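Local coordinates for protein putative acyl-CoA dehydrogenase (Burkholderia xenovorans, PDB 5JSC) that binds flavin-adenine dinucleotide as a member of the acyl-CoA dehydrogenase family and assembles from four protein chains, at residues C[39-44]-C[95-100]; C[70-75]-C[88-93]; C[264-269]-C[316-321]. One frame throughout, in Å; residues are numbered along the deposited sequence.

Overall arrangement
Contacts 1 and 2 both rest on helix 88-101 of the N-terminal family region: contact 1 sets it beside helix 28-44, and contact 2 sets its first turns against the loop 70-75. Contact 2 is nested within the chain loop that contact 1 closes, their centres about 14 Å apart. Contact 3 follows later, joining helices 250-286 and 298-325 of the C-terminal family region, with its centre about 16 Å from that of contact 1 and 13 Å from that of contact 2. Helix 88-101 bridges all three, since E96 bonds to Y319, R95 to S264, and C92 packs on A267. Through it, helices of the N- and C-terminal family regions pack together in this flavoprotein.

Contact 1. Residues C[39-44]-C[95-100]; sequences AWCRAN and RETLAK. With EDO (1,2-ethanediol), chain O.
L98 reaches across to W40 and C41 with a single methyl group. Its CB leaves the backbone obliquely to helix 28-44, CG lies anti to the carbonyl carbon (chi1 -74°), and chi2 (166°) turns CD2 to the C41 and W40 side, while CD1 makes no close approach to segment 39-44. CD2 does the touching: it lies 3.7 Å from SG of C41 and 3.8 Å from CZ3 of W40, at a slant to the indole ring. L98 also packs on A105 and L109 of helix 103-122, wedged between two helices.

The CB of C41 is directed toward the partner helix; the CA atoms of C41 and L98 are 6.8 Å apart. Besides the leucine methyl, SG of C41 meets the CG2 methyl of T97 at 4.2 Å, while T97 OG1 is hydrogen-bonded back to L93 O within its own helix. The W40 ring also meets W69 edge-to-face, and N44 ND2 lies 3.2 Å above one face, near the rim, while donating to W40 O (3.0 Å).

On another side of helix 88-101, the E96 carboxylate accepts bonds from both hydroxyls of an ethanediol, probably from the crystallisation liquor, and meets R274 and Y319. The axes of segments 39-44 and 95-100 approach to 9.9 Å and cross at -25°, a near-parallel apolar pairing of two helices in the all-helical N-terminal domain of the acyl-CoA dehydrogenase fold.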
loop_
_atom_site.group_PDB
_atom_site.type_symbol
_atom_site.label_atom_id
_atom_site.label_comp_id
_atom_site.label_asym_id
_atom_site.label_seq_id
_atom_site.Cartn_x
_atom_site.Cartn_y
_atom_site.Cartn_z
ATOM N N ALA C 39 30.921 18.609 7.445
ATOM C CA ALA C 39 32.377 18.569 7.424
ATOM C C ALA C 39 32.925 17.763 8.595
ATOM O O ALA C 39 33.909 17.024 8.443
ATOM C CB ALA C 39 32.944 19.991 7.442
ATOM N N TRP C 40 32.311 17.899 9.777
ATOM C CA TRP C 40 32.742 17.097 10.916
ATOM C C TRP C 40 32.584 15.610 10.617
ATOM O O TRP C 40 33.485 14.809 10.898
ATOM C CB TRP C 40 31.958 17.493 12.180
ATOM C CG TRP C 40 32.440 16.746 13.416
ATOM C CD1 TRP C 40 33.389 17.165 14.310
ATOM C CD2 TRP C 40 32.028 15.441 13.856
ATOM N NE1 TRP C 40 33.584 16.207 15.280
ATOM C CE2 TRP C 40 32.762 15.140 15.023
ATOM C CE3 TRP C 40 31.108 14.505 13.379
ATOM C CZ2 TRP C 40 32.606 13.941 15.716
ATOM C CZ3 TRP C 40 30.954 13.309 14.067
ATOM C CH2 TRP C 40 31.701 13.039 15.224
ATOM N N CYS C 41 31.457 15.227 10.015
ATOM C CA CYS C 41 31.234 13.826 9.667
ATOM C C CYS C 41 32.272 13.314 8.676
ATOM O O CYS C 41 32.787 12.199 8.829
ATOM C CB CYS C 41 29.836 13.651 9.087
ATOM S SG CYS C 41 28.533 13.797 10.302
ATOM N N ARG C 42 32.572 14.099 7.637
ATOM C CA ARG C 42 33.513 13.644 6.617
ATOM C C ARG C 42 34.908 13.460 7.184
ATOM O O ARG C 42 35.665 12.607 6.708
ATOM C CB ARG C 42 33.544 14.626 5.447
ATOM C CG ARG C 42 32.350 14.491 4.526
ATOM C CD ARG C 42 32.307 15.576 3.467
ATOM N NE ARG C 42 31.185 15.360 2.557
ATOM C CZ ARG C 42 30.589 16.310 1.842
ATOM N NH1 ARG C 42 29.572 15.995 1.047
ATOM N NH2 ARG C 42 30.991 17.569 1.929
ATOM N N ALA C 43 35.264 14.239 8.199
ATOM C CA ALA C 43 36.604 14.176 8.758
ATOM C C ALA C 43 36.738 13.197 9.915
ATOM O O ALA C 43 37.856 12.746 10.193
ATOM C CB ALA C 43 37.039 15.564 9.228
ATOM N N ASN C 44 35.641 12.857 10.596
ATOM C CA ASN C 44 35.717 12.082 11.827
ATOM C C ASN C 44 35.016 10.732 11.779
ATOM O O ASN C 44 35.226 9.918 12.687
ATOM C CB ASN C 44 35.138 12.892 12.996
ATOM C CG ASN C 44 36.031 14.032 13.397
ATOM O OD1 ASN C 44 37.012 13.836 14.114
ATOM N ND2 ASN C 44 35.710 15.237 12.933
ATOM N N ARG C 95 21.010 15.502 13.871
ATOM C CA ARG C 95 20.687 14.077 13.800
ATOM C C ARG C 95 20.558 13.606 12.357
ATOM O O ARG C 95 21.028 12.512 12.008
ATOM C CB ARG C 95 19.399 13.778 14.567
ATOM C CG ARG C 95 19.564 13.762 16.071
ATOM C CD ARG C 95 18.431 12.955 16.721
ATOM N NE ARG C 95 18.589 11.509 16.518
ATOM C CZ ARG C 95 17.827 10.585 17.098
ATOM N NH1 ARG C 95 16.841 10.949 17.916
ATOM N NH2 ARG C 95 18.058 9.294 16.873
ATOM N N GLU C 96 19.915 14.405 11.503
ATOM C CA GLU C 96 19.790 14.017 10.099
ATOM C C GLU C 96 21.159 13.786 9.469
ATOM O O GLU C 96 21.395 12.752 8.827
ATOM C CB GLU C 96 19.015 15.076 9.315
ATOM C CG GLU C 96 18.843 14.676 7.872
ATOM C CD GLU C 96 18.317 15.778 6.987
ATOM O OE1 GLU C 96 17.607 16.680 7.473
ATOM O OE2 GLU C 96 18.606 15.736 5.771
ATOM N N THR C 97 22.085 14.732 9.655
ATOM C CA THR C 97 23.401 14.600 9.038
ATOM C C THR C 97 24.194 13.464 9.664
ATOM O O THR C 97 24.825 12.675 8.953
ATOM C CB THR C 97 24.165 15.914 9.158
ATOM O OG1 THR C 97 23.352 16.968 8.635
ATOM C CG2 THR C 97 25.487 15.860 8.378
ATOM N N LEU C 98 24.173 13.356 10.991
ATOM C CA LEU C 98 24.898 12.266 11.638
ATOM C C LEU C 98 24.367 10.912 11.188
ATOM O O LEU C 98 25.142 10.030 10.801
ATOM C CB LEU C 98 24.813 12.401 13.155
ATOM C CG LEU C 98 25.677 13.506 13.763
ATOM C CD1 LEU C 98 25.237 13.762 15.201
ATOM C CD2 LEU C 98 27.157 13.153 13.698
ATOM N N ALA C 99 23.040 10.741 11.201
ATOM C CA ALA C 99 22.454 9.462 10.800
ATOM C C ALA C 99 22.799 9.120 9.357
ATOM O O ALA C 99 23.001 7.943 9.019
ATOM C CB ALA C 99 20.938 9.499 10.981
ATOM N N LYS C 100 22.875 10.137 8.489
ATOM C CA LYS C 100 23.231 9.911 7.093
ATOM C C LYS C 100 24.619 9.292 6.949
ATOM O O LYS C 100 24.905 8.657 5.928
ATOM C CB LYS C 100 23.145 11.240 6.329
ATOM C CG LYS C 100 23.344 11.129 4.823
ATOM C CD LYS C 100 22.954 12.415 4.110
ATOM C CE LYS C 100 23.826 13.579 4.528
ATOM N NZ LYS C 100 23.448 14.835 3.809
HETATM C C1 EDO O . 16.595 19.037 5.038
HETATM O O1 EDO O . 16.390 17.632 5.166
HETATM C C2 EDO O . 18.062 19.368 5.268
HETATM O O2 EDO O . 18.885 18.405 4.606
#

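Contact 2. Residues C[70-75]-C[88-93]. With SO4 (sulfate ion), chain Q.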
loop_
_atom_site.group_PDB
_atom_site.type_symbol
_atom_site.label_atom_id
_atom_site.label_comp_id
_atom_site.label_asym_id
_atom_site.label_seq_id
_atom_site.Cartn_x
_atom_site.Cartn_y
_atom_site.Cartn_z
ATOM N N LEU C 70 27.113 19.153 20.954
ATOM C CA LEU C 70 26.154 18.771 21.985
ATOM C C LEU C 70 25.488 19.967 22.656
ATOM O O LEU C 70 24.539 19.781 23.426
ATOM C CB LEU C 70 26.841 17.900 23.042
ATOM C CG LEU C 70 27.524 16.638 22.495
ATOM C CD1 LEU C 70 28.143 15.837 23.636
ATOM C CD2 LEU C 70 26.556 15.759 21.683
ATOM N N LYS C 71 25.945 21.185 22.373
ATOM C CA LYS C 71 25.331 22.363 22.971
ATOM C C LYS C 71 23.915 22.596 22.465
ATOM O O LYS C 71 23.121 23.242 23.157
ATOM C CB LYS C 71 26.184 23.599 22.682
ATOM C CG LYS C 71 27.617 23.494 23.212
ATOM C CD LYS C 71 28.441 24.755 22.922
ATOM C CE LYS C 71 27.808 26.018 23.489
ATOM N NZ LYS C 71 28.669 27.217 23.251
ATOM N N TYR C 72 23.579 22.093 21.276
ATOM C CA TYR C 72 22.275 22.397 20.690
ATOM C C TYR C 72 21.138 21.645 21.363
ATOM O O TYR C 72 19.991 22.093 21.286
ATOM C CB TYR C 72 22.295 22.101 19.185
ATOM C CG TYR C 72 23.173 23.087 18.466
ATOM C CD1 TYR C 72 22.669 24.324 18.077
ATOM C CD2 TYR C 72 24.516 22.810 18.218
ATOM C CE1 TYR C 72 23.466 25.251 17.437
ATOM C CE2 TYR C 72 25.329 23.745 17.587
ATOM C CZ TYR C 72 24.790 24.957 17.198
ATOM O OH TYR C 72 25.580 25.887 16.568
ATOM N N GLY C 73 21.426 20.530 22.034
ATOM C CA GLY C 73 20.394 19.756 22.688
ATOM C C GLY C 73 20.134 20.130 24.124
ATOM O O GLY C 73 19.292 19.498 24.768
ATOM N N VAL C 74 20.830 21.147 24.632
ATOM C CA VAL C 74 20.732 21.603 26.018
ATOM C C VAL C 74 20.140 23.003 26.019
ATOM O O VAL C 74 20.560 23.857 25.232
ATOM C CB VAL C 74 22.114 21.593 26.699
ATOM C CG1 VAL C 74 22.079 22.338 28.016
ATOM C CG2 VAL C 74 22.591 20.152 26.886
ATOM N N GLY C 75 19.170 23.249 26.896
ATOM C CA GLY C 75 18.563 24.567 27.010
ATOM C C GLY C 75 19.178 25.385 28.131
ATOM O O GLY C 75 19.207 24.959 29.286
ATOM N N THR C 88 15.126 23.439 17.696
ATOM C CA THR C 88 14.686 22.149 17.172
ATOM C C THR C 88 15.212 21.921 15.767
ATOM O O THR C 88 15.602 20.803 15.415
ATOM C CB THR C 88 13.152 22.067 17.157
ATOM O OG1 THR C 88 12.620 22.705 18.323
ATOM C CG2 THR C 88 12.704 20.615 17.142
ATOM N N ARG C 89 15.223 22.967 14.942
ATOM C CA ARG C 89 15.753 22.817 13.590
ATOM C C ARG C 89 17.221 22.414 13.621
ATOM O O ARG C 89 17.664 21.567 12.830
ATOM C CB ARG C 89 15.562 24.117 12.810
ATOM C CG ARG C 89 14.093 24.382 12.460
ATOM C CD ARG C 89 13.850 25.802 11.976
ATOM N NE ARG C 89 13.918 26.746 13.085
ATOM C CZ ARG C 89 13.799 28.060 12.953
ATOM N NH1 ARG C 89 13.620 28.590 11.749
ATOM N NH2 ARG C 89 13.862 28.846 14.024
ATOM N N ALA C 90 17.995 23.006 14.531
ATOM C CA ALA C 90 19.401 22.640 14.649
ATOM C C ALA C 90 19.566 21.193 15.099
ATOM O O ALA C 90 20.343 20.437 14.500
ATOM C CB ALA C 90 20.113 23.593 15.607
ATOM N N VAL C 91 18.846 20.782 16.154
ATOM C CA VAL C 91 18.962 19.399 16.620
ATOM C C VAL C 91 18.592 18.425 15.504
ATOM O O VAL C 91 19.255 17.396 15.306
ATOM C CB VAL C 91 18.098 19.168 17.872
ATOM C CG1 VAL C 91 18.080 17.676 18.226
ATOM C CG2 VAL C 91 18.638 19.979 19.047
ATOM N N CYS C 92 17.550 18.755 14.739
ATOM C CA CYS C 92 17.136 17.891 13.638
ATOM C C CYS C 92 18.200 17.820 12.544
ATOM O O CYS C 92 18.499 16.732 12.036
ATOM C CB CYS C 92 15.800 18.374 13.076
ATOM S SG CYS C 92 14.411 17.967 14.158
ATOM N N LEU C 93 18.779 18.961 12.160
ATOM C CA LEU C 93 19.832 18.924 11.148
ATOM C C LEU C 93 21.033 18.118 11.631
ATOM O O LEU C 93 21.689 17.427 10.835
ATOM C CB LEU C 93 20.256 20.349 10.773
ATOM C CG LEU C 93 19.267 21.124 9.896
ATOM C CD1 LEU C 93 19.647 22.613 9.849
ATOM C CD2 LEU C 93 19.232 20.543 8.499
HETATM S S SO4 Q . 12.798 32.065 12.920
HETATM O O1 SO4 Q . 12.822 33.500 12.656
HETATM O O2 SO4 Q . 13.808 31.740 13.925
HETATM O O3 SO4 Q . 11.484 31.682 13.423
HETATM O O4 SO4 Q . 13.074 31.335 11.685
#
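Y72 and V91 mark the closest backbone approach, 6.0 Å between their CA atoms, where the loop 70-75 passes the opening turns of helix 88-101. Residues 70-72 have helical backbone angles but lack the regular bonds; weak bonds, G73 N to L70 O and V74 N to K71 O, tie the turn before the chain extends at V74. No hydrogen bond crosses to the helix; the fit is by van der Waals contact.

V91 sends its CG2 branch, anti to the carbonyl carbon, against the loop backbone. This methyl sits 3.4 Å from Y72 O and 4.0 Å from G73 CA, closely fitted to the turn. One residue earlier, the methyl of A90 meets the tyrosine ring obliquely, 3.6 Å from CD1 of Y72. The same ring stacks with H82 and touches L33 of helix 28-44.

R89 leaves the helix elsewhere, its chain bent at chi3 (-74°). Its guanidinium presents two N-H groups to a sulfate lying at its edge: NH1 to O4 at 2.8 Å and NH2 to O2 at 2.9 Å, both nearly straight (168° and 171°). NE is salt-bridged to D326, NH1 is also bonded to F25 O, and Q327 also bonds the sulfate, probably from the crystallisation liquor. The contact as a whole is a loop-on-helix packing in the N-terminal helical domain of the acyl-CoA dehydrogenase fold.

Contact 3. Residues C[264-269]-C[316-321]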
loop_
_atom_site.group_PDB
_atom_site.type_symbol
_atom_site.label_atom_id
_atom_site.label_comp_id
_atom_site.label_asym_id
_atom_site.label_seq_id
_atom_site.Cartn_x
_atom_site.Cartn_y
_atom_site.Cartn_z
ATOM N N SER C 264 13.256 14.909 16.309
ATOM C CA SER C 264 14.634 14.533 16.024
ATOM C C SER C 264 14.757 13.066 15.616
ATOM O O SER C 264 15.660 12.733 14.845
ATOM C CB SER C 264 15.532 14.852 17.234
ATOM O OG SER C 264 15.555 13.800 18.190
ATOM N N VAL C 265 13.875 12.180 16.112
ATOM C CA VAL C 265 13.859 10.800 15.619
ATOM C C VAL C 265 13.425 10.777 14.168
ATOM O O VAL C 265 13.950 10.003 13.356
ATOM C CB VAL C 265 12.928 9.910 16.469
ATOM C CG1 VAL C 265 12.835 8.482 15.881
ATOM C CG2 VAL C 265 13.414 9.850 17.896
ATOM N N ALA C 266 12.436 11.605 13.826
ATOM C CA ALA C 266 12.051 11.758 12.429
ATOM C C ALA C 266 13.228 12.224 11.590
ATOM O O ALA C 266 13.437 11.731 10.475
ATOM C CB ALA C 266 10.883 12.732 12.316
ATOM N N ALA C 267 14.019 13.162 12.119
ATOM C CA ALA C 267 15.177 13.657 11.380
ATOM C C ALA C 267 16.226 12.565 11.187
ATOM O O ALA C 267 16.822 12.453 10.108
ATOM C CB ALA C 267 15.770 14.868 12.102
ATOM N N ALA C 268 16.472 11.751 12.217
ATOM C CA ALA C 268 17.416 10.645 12.052
ATOM C C ALA C 268 16.924 9.665 10.997
ATOM O O ALA C 268 17.704 9.215 10.147
ATOM C CB ALA C 268 17.651 9.925 13.381
ATOM N N SER C 269 15.630 9.332 11.029
ATOM C CA SER C 269 15.046 8.459 10.012
ATOM C C SER C 269 15.299 9.010 8.619
ATOM O O SER C 269 15.690 8.279 7.697
ATOM C CB SER C 269 13.536 8.329 10.236
ATOM O OG SER C 269 13.232 7.782 11.502
ATOM N N LEU C 316 9.877 17.682 4.663
ATOM C CA LEU C 316 8.946 18.786 4.878
ATOM C C LEU C 316 8.214 18.638 6.207
ATOM O O LEU C 316 8.061 19.619 6.948
ATOM C CB LEU C 316 7.962 18.874 3.712
ATOM C CG LEU C 316 8.593 19.452 2.427
ATOM C CD1 LEU C 316 7.782 19.078 1.172
ATOM C CD2 LEU C 316 8.742 20.980 2.543
ATOM N N LEU C 317 7.770 17.415 6.539
ATOM C CA LEU C 317 7.106 17.207 7.828
ATOM C C LEU C 317 8.056 17.415 9.003
ATOM O O LEU C 317 7.657 17.989 10.029
ATOM C CB LEU C 317 6.494 15.811 7.883
ATOM C CG LEU C 317 5.281 15.592 6.987
ATOM C CD1 LEU C 317 5.012 14.094 6.892
ATOM C CD2 LEU C 317 4.065 16.301 7.544
ATOM N N VAL C 318 9.305 16.941 8.888
ATOM C CA VAL C 318 10.288 17.137 9.954
ATOM C C VAL C 318 10.481 18.617 10.229
ATOM O O VAL C 318 10.381 19.076 11.375
ATOM C CB VAL C 318 11.630 16.477 9.585
ATOM C CG1 VAL C 318 12.735 16.933 10.545
ATOM C CG2 VAL C 318 11.503 14.965 9.594
ATOM N N TYR C 319 10.767 19.390 9.182
ATOM C CA TYR C 319 11.151 20.773 9.415
ATOM C C TYR C 319 9.952 21.697 9.557
ATOM O O TYR C 319 10.091 22.755 10.174
ATOM C CB TYR C 319 12.155 21.206 8.335
ATOM C CG TYR C 319 13.432 20.433 8.596
ATOM C CD1 TYR C 319 14.238 20.750 9.689
ATOM C CD2 TYR C 319 13.790 19.327 7.822
ATOM C CE1 TYR C 319 15.381 20.015 9.984
ATOM C CE2 TYR C 319 14.928 18.586 8.115
ATOM C CZ TYR C 319 15.723 18.934 9.202
ATOM O OH TYR C 319 16.849 18.212 9.521
ATOM N N ARG C 320 8.759 21.293 9.103
ATOM C CA ARG C 320 7.555 22.000 9.532
ATOM C C ARG C 320 7.396 21.897 11.041
ATOM O O ARG C 320 7.171 22.901 11.721
ATOM C CB ARG C 320 6.313 21.444 8.818
ATOM C CG ARG C 320 4.994 22.163 9.157
ATOM C CD ARG C 320 4.324 21.652 10.446
ATOM N NE ARG C 320 3.911 20.251 10.334
ATOM C CZ ARG C 320 2.705 19.862 9.926
ATOM N NH1 ARG C 320 1.781 20.756 9.604
ATOM N NH2 ARG C 320 2.420 18.568 9.839
ATOM N N ALA C 321 7.514 20.681 11.581
ATOM C CA ALA C 321 7.378 20.505 13.025
ATOM C C ALA C 321 8.477 21.236 13.783
ATOM O O ALA C 321 8.210 21.877 14.810
ATOM C CB ALA C 321 7.384 19.016 13.383
#
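V318 directs its CB from helix 298-325 toward helix 250-286, and its two methyls divide the work between A266 and A267. CG1 lies anti to the backbone N (chi1 168°) and CG2 anti to the carbonyl carbon, which splays the branches toward neighbouring alanines. CG2 comes to 3.6 Å from CB of A266, while CG1 lies 4.0 Å from CB of A267. The isopropyl group thus rests on two successive residues of the opposite helix.

A267 and A266 supply most of the remaining buried surface, with a small share from Y319. The CB of A266 points at the partner helix, while that of A267 leaves obliquely to it. Methyl-sized side chains at both positions allow the backbones to come near: the CA atoms of A267 and V318 are 6.2 Å apart, and the segment axes approach to 9.3 Å, running roughly antiparallel at a crossing angle of -151°.

Y319 adds a margin to this patch. The CG1 methyl of V318 lies 3.6 Å above the centre of its ring, a CH-pi type arrangement within one helix. Its hydroxyl, 4.4 Å from A267 CB, has its polar partner in E96 of helix 88-101. On the other helix, V265 O takes bonds from both N and OG of S269, the two donors reaching it from opposite faces of the carbonyl plane.

The pair lies within the C-terminal helical region. Helix 88-101 covers one flank, with C92 on A267 and Y319, and helix 332-356 another, where S343 meets S269 and H341 meets L317. Beyond helix 298-325 lies the second subunit: R320 is salt-bridged to D312 of that chain and L316 packs on its L316, so this helix serves both the core and the subunit interface.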